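Local structure of cellulase (Uncultured bacterium, 3WX5) at residues 27-32 and 51-56; 35-40 and 78-83; 162-167 and 197-202; 169-174 and 181-186. The protein acts as a glycoside hydrolase family 12 endoglucanase, cutting internal beta-1,4-glucosidic bonds of cellulose. All coordinates share one frame; numbering follows the deposited sequence.

Interaction 1: 27-32 and 51-56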
# COMPACT_ATOMS: atom_id res chain seq x y z
N GLY A 27 0.17 4.72 -15.57
CA GLY A 27 1.55 5.14 -15.77
C GLY A 27 2.41 4.68 -14.62
O GLY A 27 1.90 4.40 -13.52
N SER A 28 3.70 4.46 -14.89
CA SER A 28 4.64 4.02 -13.85
C SER A 28 6.06 4.51 -14.12
O SER A 28 6.41 4.86 -15.27
CB SER A 28 4.64 2.49 -13.78
OG SER A 28 5.15 1.95 -15.00
N ARG A 29 6.90 4.47 -13.09
CA ARG A 29 8.34 4.69 -13.25
C ARG A 29 9.12 3.75 -12.33
O ARG A 29 8.76 3.57 -11.17
CB ARG A 29 8.75 6.13 -12.91
CG ARG A 29 8.32 7.20 -13.96
CD ARG A 29 9.13 7.11 -15.28
NE ARG A 29 8.81 8.22 -16.20
CZ ARG A 29 7.72 8.27 -16.97
NH1 ARG A 29 6.80 7.32 -16.89
NH2 ARG A 29 7.53 9.29 -17.80
N ASP A 30 10.19 3.17 -12.86
CA ASP A 30 11.20 2.57 -12.01
C ASP A 30 11.96 3.66 -11.29
O ASP A 30 12.29 4.69 -11.90
CB ASP A 30 12.15 1.68 -12.83
CG ASP A 30 11.44 0.53 -13.50
OD1 ASP A 30 10.63 -0.15 -12.83
OD2 ASP A 30 11.71 0.26 -14.69
N VAL A 31 12.22 3.45 -10.00
CA VAL A 31 12.95 4.41 -9.19
C VAL A 31 14.03 3.74 -8.33
O VAL A 31 14.01 2.51 -8.11
CB VAL A 31 12.00 5.26 -8.24
CG1 VAL A 31 10.94 6.00 -9.05
CG2 VAL A 31 11.38 4.35 -7.20
N ALA A 32 14.95 4.57 -7.81
CA ALA A 32 15.99 4.11 -6.90
C ALA A 32 16.79 2.98 -7.52
O ALA A 32 16.98 1.92 -6.90
CB ALA A 32 15.38 3.67 -5.56
N ILE A 51 1.02 12.56 -10.89
CA ILE A 51 2.00 12.60 -9.80
C ILE A 51 3.37 13.04 -10.33
O ILE A 51 3.80 12.60 -11.40
CB ILE A 51 2.14 11.23 -9.09
CG1 ILE A 51 2.43 10.10 -10.09
CG2 ILE A 51 0.83 10.93 -8.31
CD1 ILE A 51 2.57 8.68 -9.43
N GLU A 52 4.08 13.82 -9.52
CA GLU A 52 5.44 14.19 -9.83
C GLU A 52 6.39 13.31 -9.03
O GLU A 52 6.32 13.28 -7.79
CB GLU A 52 5.67 15.67 -9.52
CG GLU A 52 7.12 16.12 -9.70
CD GLU A 52 7.28 17.62 -9.45
OE1 GLU A 52 6.98 18.39 -10.37
OE2 GLU A 52 7.56 18.02 -8.29
N ILE A 53 7.20 12.52 -9.73
CA ILE A 53 7.98 11.42 -9.13
C ILE A 53 9.48 11.71 -9.15
O ILE A 53 10.08 11.90 -10.22
CB ILE A 53 7.80 10.08 -9.89
CG1 ILE A 53 6.32 9.78 -10.12
CG2 ILE A 53 8.42 8.92 -9.09
CD1 ILE A 53 6.09 8.58 -11.02
N GLY A 54 10.11 11.63 -7.98
CA GLY A 54 11.56 11.73 -7.88
C GLY A 54 12.17 10.40 -8.30
O GLY A 54 11.87 9.36 -7.73
N LEU A 55 12.97 10.42 -9.36
CA LEU A 55 13.47 9.16 -9.92
C LEU A 55 14.51 8.43 -9.06
O LEU A 55 14.69 7.23 -9.20
CB LEU A 55 14.00 9.38 -11.35
CG LEU A 55 12.94 9.83 -12.34
CD1 LEU A 55 13.54 10.15 -13.72
CD2 LEU A 55 11.79 8.83 -12.43
N GLU A 56 15.18 9.16 -8.16
CA GLU A 56 16.18 8.54 -7.30
C GLU A 56 15.57 8.01 -6.00
O GLU A 56 15.92 6.92 -5.55
CB GLU A 56 17.32 9.53 -7.01
CG GLU A 56 18.24 9.75 -8.23
CD GLU A 56 19.12 11.01 -8.12
OE1 GLU A 56 19.21 11.59 -7.02
OE2 GLU A 56 19.77 11.36 -9.12

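Interaction 2: 35-40 and 78-83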
# COMPACT_ATOMS: atom_id res chain seq x y z
N ARG A 35 14.98 -0.48 -7.52
CA ARG A 35 14.63 -1.20 -6.31
C ARG A 35 13.12 -1.08 -6.01
O ARG A 35 12.53 -1.98 -5.43
CB ARG A 35 15.46 -0.74 -5.11
CG ARG A 35 14.98 -1.38 -3.81
CD ARG A 35 16.03 -1.39 -2.72
NE ARG A 35 15.46 -1.94 -1.49
CZ ARG A 35 15.37 -3.23 -1.20
NH1 ARG A 35 15.84 -4.15 -2.04
NH2 ARG A 35 14.84 -3.62 -0.06
N TYR A 36 12.53 0.07 -6.34
CA TYR A 36 11.10 0.29 -6.15
C TYR A 36 10.47 0.74 -7.46
O TYR A 36 11.17 1.05 -8.42
CB TYR A 36 10.82 1.34 -5.04
CG TYR A 36 11.49 1.04 -3.73
CD1 TYR A 36 11.19 -0.11 -3.00
CD2 TYR A 36 12.48 1.89 -3.23
CE1 TYR A 36 11.90 -0.42 -1.84
CE2 TYR A 36 13.15 1.61 -2.05
CZ TYR A 36 12.87 0.45 -1.38
OH TYR A 36 13.56 0.14 -0.24
N ARG A 37 9.14 0.74 -7.50
CA ARG A 37 8.40 1.22 -8.66
C ARG A 37 7.30 2.12 -8.15
O ARG A 37 6.65 1.77 -7.16
CB ARG A 37 7.74 0.03 -9.33
CG ARG A 37 7.26 0.30 -10.73
CD ARG A 37 7.58 -0.92 -11.59
NE ARG A 37 6.56 -1.08 -12.61
CZ ARG A 37 6.62 -0.51 -13.80
NH1 ARG A 37 7.68 0.22 -14.14
NH2 ARG A 37 5.62 -0.69 -14.66
N VAL A 38 7.01 3.19 -8.88
CA VAL A 38 5.92 4.09 -8.52
C VAL A 38 4.83 4.03 -9.60
O VAL A 38 5.12 3.95 -10.81
CB VAL A 38 6.42 5.54 -8.35
CG1 VAL A 38 5.24 6.50 -8.08
CG2 VAL A 38 7.45 5.59 -7.19
N ILE A 39 3.57 3.95 -9.17
CA ILE A 39 2.47 3.75 -10.11
C ILE A 39 1.43 4.82 -9.87
O ILE A 39 1.10 5.10 -8.71
CB ILE A 39 1.85 2.33 -9.97
CG1 ILE A 39 1.58 1.97 -8.50
CG2 ILE A 39 2.74 1.27 -10.64
CD1 ILE A 39 0.81 0.64 -8.33
N ASN A 40 0.91 5.41 -10.95
CA ASN A 40 -0.18 6.37 -10.83
C ASN A 40 -1.45 5.65 -10.42
O ASN A 40 -2.18 6.09 -9.50
CB ASN A 40 -0.37 7.14 -12.16
CG ASN A 40 -1.02 8.50 -11.97
OD1 ASN A 40 -0.84 9.17 -10.95
ND2 ASN A 40 -1.76 8.95 -13.00
N ALA A 78 0.98 4.94 -5.66
CA ALA A 78 1.71 4.13 -4.67
C ALA A 78 3.14 3.84 -5.10
O ALA A 78 3.46 3.91 -6.27
CB ALA A 78 0.97 2.79 -4.45
N ILE A 79 3.98 3.48 -4.13
CA ILE A 79 5.33 3.01 -4.40
C ILE A 79 5.42 1.59 -3.83
O ILE A 79 4.73 1.27 -2.86
CB ILE A 79 6.41 3.93 -3.77
CG1 ILE A 79 7.81 3.39 -4.06
CG2 ILE A 79 6.15 4.22 -2.26
CD1 ILE A 79 8.94 4.46 -3.87
N TYR A 80 6.18 0.73 -4.48
CA TYR A 80 6.24 -0.66 -4.03
C TYR A 80 7.57 -1.34 -4.24
O TYR A 80 8.34 -1.01 -5.16
CB TYR A 80 5.08 -1.49 -4.62
CG TYR A 80 5.17 -1.81 -6.09
CD1 TYR A 80 5.77 -2.99 -6.53
CD2 TYR A 80 4.49 -1.03 -7.03
CE1 TYR A 80 5.82 -3.31 -7.90
CE2 TYR A 80 4.50 -1.36 -8.39
CZ TYR A 80 5.18 -2.50 -8.82
OH TYR A 80 5.18 -2.84 -10.16
N LEU A 81 7.78 -2.37 -3.41
CA LEU A 81 8.76 -3.41 -3.63
C LEU A 81 8.04 -4.71 -3.96
O LEU A 81 7.00 -5.01 -3.36
CB LEU A 81 9.56 -3.61 -2.34
CG LEU A 81 10.62 -4.70 -2.49
CD1 LEU A 81 12.00 -4.12 -2.58
CD2 LEU A 81 10.50 -5.66 -1.32
N GLY A 82 8.55 -5.46 -4.93
CA GLY A 82 7.95 -6.74 -5.28
C GLY A 82 7.21 -6.71 -6.62
O GLY A 82 7.63 -6.02 -7.56
N CYS A 83 6.13 -7.49 -6.69
CA CYS A 83 5.40 -7.78 -7.93
C CYS A 83 3.93 -7.37 -7.81
O CYS A 83 3.17 -7.99 -7.05
CB CYS A 83 5.50 -9.27 -8.29
SG CYS A 83 7.22 -9.92 -8.41
O HOH W 1 3.86 -1.59 -12.09

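Interaction 3: 162-167 and 197-202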
# COMPACT_ATOMS: atom_id res chain seq x y z
N VAL A 162 -6.14 -4.22 18.42
CA VAL A 162 -4.93 -5.02 18.67
C VAL A 162 -3.70 -4.11 18.88
O VAL A 162 -3.60 -3.06 18.24
CB VAL A 162 -4.72 -6.04 17.50
CG1 VAL A 162 -4.46 -5.30 16.17
CG2 VAL A 162 -3.63 -7.04 17.81
N SER A 163 -2.81 -4.48 19.81
CA SER A 163 -1.48 -3.83 19.94
C SER A 163 -0.48 -4.58 19.06
O SER A 163 -0.27 -5.79 19.25
CB SER A 163 -0.99 -3.88 21.39
OG SER A 163 0.29 -3.22 21.48
N LEU A 164 0.07 -3.87 18.08
CA LEU A 164 1.06 -4.45 17.15
C LEU A 164 2.08 -3.39 16.78
O LEU A 164 1.72 -2.23 16.61
CB LEU A 164 0.39 -4.93 15.86
CG LEU A 164 -0.58 -6.12 15.94
CD1 LEU A 164 -1.33 -6.27 14.58
CD2 LEU A 164 0.18 -7.42 16.33
N ALA A 165 3.34 -3.79 16.74
CA ALA A 165 4.40 -2.99 16.10
C ALA A 165 4.59 -1.65 16.80
O ALA A 165 5.02 -0.68 16.17
CB ALA A 165 4.09 -2.76 14.59
N GLY A 166 4.17 -1.57 18.06
CA GLY A 166 4.46 -0.38 18.85
C GLY A 166 3.30 0.60 18.90
O GLY A 166 3.47 1.74 19.33
N ALA A 167 2.14 0.18 18.40
CA ALA A 167 0.95 1.03 18.38
C ALA A 167 -0.29 0.18 18.45
O ALA A 167 -0.19 -1.04 18.61
CB ALA A 167 0.94 1.91 17.11
N LEU A 197 6.24 -4.75 9.68
CA LEU A 197 5.14 -5.25 8.84
C LEU A 197 4.83 -6.74 9.16
O LEU A 197 3.68 -7.17 8.99
CB LEU A 197 5.49 -5.11 7.34
CG LEU A 197 5.76 -3.66 6.88
CD1 LEU A 197 5.97 -3.57 5.38
CD2 LEU A 197 4.61 -2.73 7.35
N LYS A 198 5.83 -7.52 9.56
CA LYS A 198 5.62 -8.95 9.84
C LYS A 198 4.63 -9.11 11.01
O LYS A 198 3.86 -10.06 11.05
CB LYS A 198 6.96 -9.62 10.19
CG LYS A 198 6.92 -11.15 10.34
CD LYS A 198 6.46 -11.83 9.05
CE LYS A 198 6.44 -13.37 9.12
NZ LYS A 198 6.75 -14.01 10.45
N ALA A 199 4.64 -8.15 11.94
CA ALA A 199 3.70 -8.25 13.09
C ALA A 199 2.26 -8.31 12.57
O ALA A 199 1.45 -9.11 13.06
CB ALA A 199 3.87 -7.07 14.04
N PHE A 200 1.94 -7.47 11.57
CA PHE A 200 0.59 -7.48 11.00
C PHE A 200 0.29 -8.76 10.27
O PHE A 200 -0.81 -9.31 10.37
CB PHE A 200 0.38 -6.27 10.06
CG PHE A 200 0.58 -4.95 10.73
CD1 PHE A 200 1.85 -4.39 10.84
CD2 PHE A 200 -0.48 -4.36 11.45
CE1 PHE A 200 2.09 -3.22 11.54
CE2 PHE A 200 -0.27 -3.14 12.09
CZ PHE A 200 1.02 -2.57 12.15
N ILE A 201 1.23 -9.19 9.44
CA ILE A 201 1.11 -10.46 8.79
C ILE A 201 0.82 -11.61 9.75
O ILE A 201 -0.12 -12.37 9.54
CB ILE A 201 2.37 -10.78 7.95
CG1 ILE A 201 2.55 -9.69 6.89
CG2 ILE A 201 2.20 -12.15 7.32
CD1 ILE A 201 3.81 -9.88 5.95
N ASP A 202 1.59 -11.70 10.84
CA ASP A 202 1.43 -12.80 11.79
C ASP A 202 0.09 -12.70 12.52
O ASP A 202 -0.50 -13.73 12.85
CB ASP A 202 2.58 -12.82 12.82
CG ASP A 202 3.89 -13.38 12.24
OD1 ASP A 202 3.90 -13.80 11.06
OD2 ASP A 202 4.93 -13.31 12.94

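Interaction 4: 169-174 and 181-186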
# COMPACT_ATOMS: atom_id res chain seq x y z
N TRP A 169 -4.29 -0.64 16.88
CA TRP A 169 -4.99 -0.70 15.58
C TRP A 169 -6.38 -1.32 15.71
O TRP A 169 -6.56 -2.32 16.38
CB TRP A 169 -4.17 -1.52 14.56
CG TRP A 169 -2.67 -1.19 14.58
CD1 TRP A 169 -1.74 -1.68 15.48
CD2 TRP A 169 -1.96 -0.28 13.73
NE1 TRP A 169 -0.52 -1.06 15.27
CE2 TRP A 169 -0.62 -0.21 14.19
CE3 TRP A 169 -2.32 0.48 12.60
CZ2 TRP A 169 0.37 0.53 13.54
CZ3 TRP A 169 -1.35 1.28 12.00
CH2 TRP A 169 -0.02 1.31 12.48
N GLU A 170 -7.32 -0.76 14.96
CA GLU A 170 -8.57 -1.45 14.61
C GLU A 170 -8.33 -2.50 13.56
O GLU A 170 -7.63 -2.23 12.59
CB GLU A 170 -9.55 -0.43 14.01
CG GLU A 170 -9.80 0.80 14.91
CD GLU A 170 -10.67 1.84 14.25
OE1 GLU A 170 -11.18 1.56 13.16
OE2 GLU A 170 -10.80 2.96 14.79
N VAL A 171 -8.94 -3.69 13.72
CA VAL A 171 -8.81 -4.73 12.71
C VAL A 171 -10.13 -4.85 11.95
O VAL A 171 -11.20 -4.96 12.58
CB VAL A 171 -8.43 -6.10 13.34
CG1 VAL A 171 -8.12 -7.10 12.27
CG2 VAL A 171 -7.21 -5.94 14.29
N TRP A 172 -10.07 -4.69 10.63
CA TRP A 172 -11.26 -4.80 9.74
C TRP A 172 -11.07 -5.96 8.80
O TRP A 172 -9.94 -6.20 8.36
CB TRP A 172 -11.40 -3.53 8.90
CG TRP A 172 -11.73 -2.33 9.72
CD1 TRP A 172 -10.90 -1.65 10.59
CD2 TRP A 172 -13.00 -1.70 9.80
NE1 TRP A 172 -11.60 -0.62 11.20
CE2 TRP A 172 -12.89 -0.62 10.71
CE3 TRP A 172 -14.21 -1.89 9.11
CZ2 TRP A 172 -13.96 0.24 10.98
CZ3 TRP A 172 -15.28 -1.07 9.40
CH2 TRP A 172 -15.15 -0.00 10.32
N PHE A 173 -12.15 -6.69 8.51
CA PHE A 173 -12.03 -7.88 7.67
C PHE A 173 -13.17 -7.91 6.65
O PHE A 173 -14.33 -7.71 7.02
CB PHE A 173 -12.10 -9.17 8.52
CG PHE A 173 -12.11 -10.44 7.71
CD1 PHE A 173 -11.04 -10.74 6.89
CD2 PHE A 173 -13.24 -11.24 7.65
CE1 PHE A 173 -11.04 -11.88 6.09
CE2 PHE A 173 -13.26 -12.38 6.86
CZ PHE A 173 -12.16 -12.68 6.06
N ALA A 174 -12.86 -8.16 5.38
CA ALA A 174 -13.91 -8.52 4.43
C ALA A 174 -13.56 -9.82 3.73
O ALA A 174 -12.46 -9.97 3.21
CB ALA A 174 -14.11 -7.41 3.37
N ILE A 181 -7.85 -7.54 4.83
CA ILE A 181 -7.63 -7.21 6.23
C ILE A 181 -7.06 -5.81 6.33
O ILE A 181 -6.08 -5.49 5.66
CB ILE A 181 -6.63 -8.17 6.95
CG1 ILE A 181 -6.87 -9.64 6.54
CG2 ILE A 181 -6.81 -8.02 8.46
CD1 ILE A 181 -5.92 -10.14 5.44
N ALA A 182 -7.70 -4.93 7.09
CA ALA A 182 -7.16 -3.57 7.22
C ALA A 182 -6.87 -3.27 8.69
O ALA A 182 -7.73 -3.51 9.57
CB ALA A 182 -8.14 -2.56 6.67
N TYR A 183 -5.70 -2.71 8.95
CA TYR A 183 -5.38 -2.25 10.30
C TYR A 183 -5.40 -0.74 10.28
O TYR A 183 -4.55 -0.14 9.64
CB TYR A 183 -3.98 -2.74 10.73
CG TYR A 183 -3.92 -4.26 10.83
CD1 TYR A 183 -3.69 -5.04 9.69
CD2 TYR A 183 -4.18 -4.91 12.04
CE1 TYR A 183 -3.68 -6.45 9.77
CE2 TYR A 183 -4.15 -6.32 12.14
CZ TYR A 183 -3.90 -7.07 11.00
OH TYR A 183 -3.99 -8.45 11.03
N ARG A 184 -6.33 -0.14 11.00
CA ARG A 184 -6.43 1.31 11.00
C ARG A 184 -5.86 1.81 12.32
O ARG A 184 -6.41 1.51 13.38
CB ARG A 184 -7.90 1.75 10.88
CG ARG A 184 -8.06 3.26 10.72
CD ARG A 184 -9.54 3.71 10.78
NE ARG A 184 -9.65 4.97 10.06
CZ ARG A 184 -10.73 5.35 9.37
NH1 ARG A 184 -11.84 4.61 9.40
NH2 ARG A 184 -10.68 6.47 8.64
N ARG A 185 -4.86 2.68 12.27
CA ARG A 185 -4.20 3.12 13.52
C ARG A 185 -5.24 3.87 14.35
O ARG A 185 -6.09 4.57 13.78
CB ARG A 185 -3.02 4.05 13.21
CG ARG A 185 -1.93 4.00 14.29
CD ARG A 185 -0.75 4.87 13.86
NE ARG A 185 0.41 4.75 14.76
CZ ARG A 185 0.52 5.35 15.93
NH1 ARG A 185 -0.46 6.15 16.38
NH2 ARG A 185 1.66 5.23 16.62
N THR A 186 -5.22 3.69 15.67
CA THR A 186 -6.26 4.30 16.53
C THR A 186 -6.09 5.81 16.59
O THR A 186 -7.06 6.54 16.88
CB THR A 186 -6.27 3.71 17.96
OG1 THR A 186 -4.98 3.86 18.54
CG2 THR A 186 -6.61 2.21 17.95
O HOH W 2 -8.82 4.80 14.23
O HOH W 3 -12.58 3.51 11.88

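Interaction 1: 27-32 and 51-56
Arg29 and Val31, on strand 28-31, meet Ile53 and Leu55 of segment 51-56 between the two sheets, near the margin of a beta sandwich, the jelly-roll fold of glycoside hydrolase family 12. The evidence is geometric: the strand axes run 8.6 Å apart at 17°, too far for backbone pairing, and the strands belong to different sheets. Side chains bridge the gap. Ile53 sends two branches across: its CD1 lies 3.9 Å from CG of Arg29, while its CG2 lies 3.9 Å from CG1 of Val31, and the valine and isoleucine side chains meet at about a right angle. With chi1 -58°, anti to the carbonyl carbon, CG1 of Val31 is the branch that reaches Ile53 and also Gly54 O, at 3.7 Å. Leu55 reaches in with CD2, 4.1 Å from CB of Arg29. The arginine chain then bends at chi2, and its NH1 donates to Ser28 O of its own strand at 3.0 Å, with the oxygen in the guanidinium plane but the nitrogen above the carbonyl plane. Strand 19-22 also borders Arg29, through Ala20 and Val22. Past the strand ends, the N-H of Ala32 is bonded to Leu55 O at 3.0 Å (160° at the hydrogen).

Interaction 2: 35-40 and 78-83
Ile39 and Ala78 exchange two backbone hydrogen bonds, as do Arg37 and Tyr80, and these four define an antiparallel strand pair. The straightest runs from Ile39 N to Ala78 O, 2.9 Å at 164°; Arg37 N to Tyr80 O (3.0 Å) and Tyr80 N to Arg37 O are the other reciprocal pair. A water adds a side-chain link: it accepts from Arg37 NE at 2.8 Å and donates to Tyr80 OH at 2.7 Å, whereas the direct NE to OH bond is long and weak at 3.3 Å. Both polar ends have further partners, Asp30 in a salt bridge to Arg37 NH1 and Ala87 O for the tyrosine hydroxyl. With chi1 71°, CG of Tyr80 sits between the backbone N and carbonyl carbon, and the ring lies alongside Arg37, perpendicular to the guanidinium. CB of Arg37 stands over one ring face, 3.9 Å from its centroid, while Ile39 CG2 meets the ring edge. An alanine in place of Tyr80 would probably leave Arg37 CB without its aromatic face and the water without its hydroxyl acceptor. On the other face of the sheet, Val38 CG2 touches Ile79 CD1 at 3.8 Å. At the end of the pairing Leu81 CD1 rests over the Arg35 guanidinium, 3.7 Å from CZ; its NH2 bonds Val239 O and its NE Tyr36 OH. Arg35 and Tyr36 both face Val31, a classic beta bulge. Strand 36-39 lies between 28-31 and 78-80, strand 215-225 flanks the latter, and strands 49-54 and 233-243 of the opposing sheet pack against Val38 and Ile79.

Interaction 3: 162-167 and 197-202
Leu164 and Ala165 open a type I' turn, closed at Ala167 by reciprocal backbone bonds (Leu164 N to Ala167 O 2.9 Å, Ala167 N to Leu164 O 3.0 Å), and this turn faces helix 197-206, with Ala165 CA 6.1 Å from Ala199 CA. No hydrogen bond crosses the gap; the contact is apolar. Leu164 spreads its two methyls over two helix residues: CD1 comes to 3.8 Å from CD2 of the Phe200 ring, while CD2 lies 3.9 Å from Ala199 O. Its CB stands over one face of that ring. In Phe200, chi1 -59° swings CG beside the backbone N, and the end of the ring comes nearer the turn. Ala165 CB approaches CE1 of the ring obliquely at 3.7 Å, and meets Ala199 CB at 4.4 Å. The helix is the only one in this beta-sandwich chain, a feature in keeping with the family 12 jelly roll, and Phe200 ties it to the sheet: Leu142 and Ile144 of strand 140-149 touch the ring, and Trp169 and Tyr183 meet it edge-to-face. The Trp169 indole NE1 is hydrogen-bonded to Leu164 O, linking the turn to the strand that follows. Along the helix itself, Lys198 and Asp202, four residues apart, form a salt bridge, NZ to OD1 2.9 Å, in which OD1 uses its syn lone pair.

Interaction 4: 169-174 and 181-186
Trp169 has CG anti to the carbonyl carbon (chi1 -44°), and Arg185, its partner in a non-hydrogen-bonded pair, has CG anti to the backbone N (chi1 -153°). That torsion puts CG of Arg185 over the indole face, offset toward the rim and 3.8 Å from the centroid of the six-membered ring, a CH-pi contact. The ring also lies close to the backbone, its CE3 3.4 Å from Arg185 CA; the guanidinium is too distant for more than a weak cation-pi attraction, and NH1 bonds to Thr187 O. On the same sheet face, CG2 of Val171 lies 3.8 Å from CE2 of Tyr183, the two side chains running alongside each other. An alanine in place of Trp169 would probably leave Arg185 CG without the ring face beneath it and open a gap beside Arg185 CA where CE3 packed. The other face is more polar. Glu170 OE1 lies in the indole plane of Trp172, accepts from its NE1 at 3.0 Å (159°) through the anti lone pair, and takes a water hydrogen bond at 2.7 Å. That water also accepts weakly from Arg184 NH1, while Arg184 NH2 bonds Val152 O. A second water donates to Glu170 OE2 at 2.8 Å and to Arg185 O, so both carboxylate oxygens are gripped. Reciprocal backbone bonds join Glu170 with Arg184 and Trp172 with Ala182, the ladder of an antiparallel beta hairpin, strands 167-175 and 179-185, in the larger sheet of the sandwich.

Overall arrangement
Interactions 1 and 2 share a neighbourhood, centres about 9 Å apart: strand 28-31 of interaction 1 pairs with strand 36-39 of interaction 2 through Arg29 O to Val38 N, 2.9 Å. Interaction 2 is the buried one, joining strands within a sheet by backbone bonds, whereas interaction 1 joins the two sheets chiefly by side chains. On the opposite side of the chain's centre, interactions 3 and 4 also touch, strand 157-164 pairing with strand 167-175. Interaction 3 is apolar packing of a turn on the helix; interaction 4 is again a strand ladder, with polar side chains and waters on one face. Interactions 1, 3 and 4 are only partly buried.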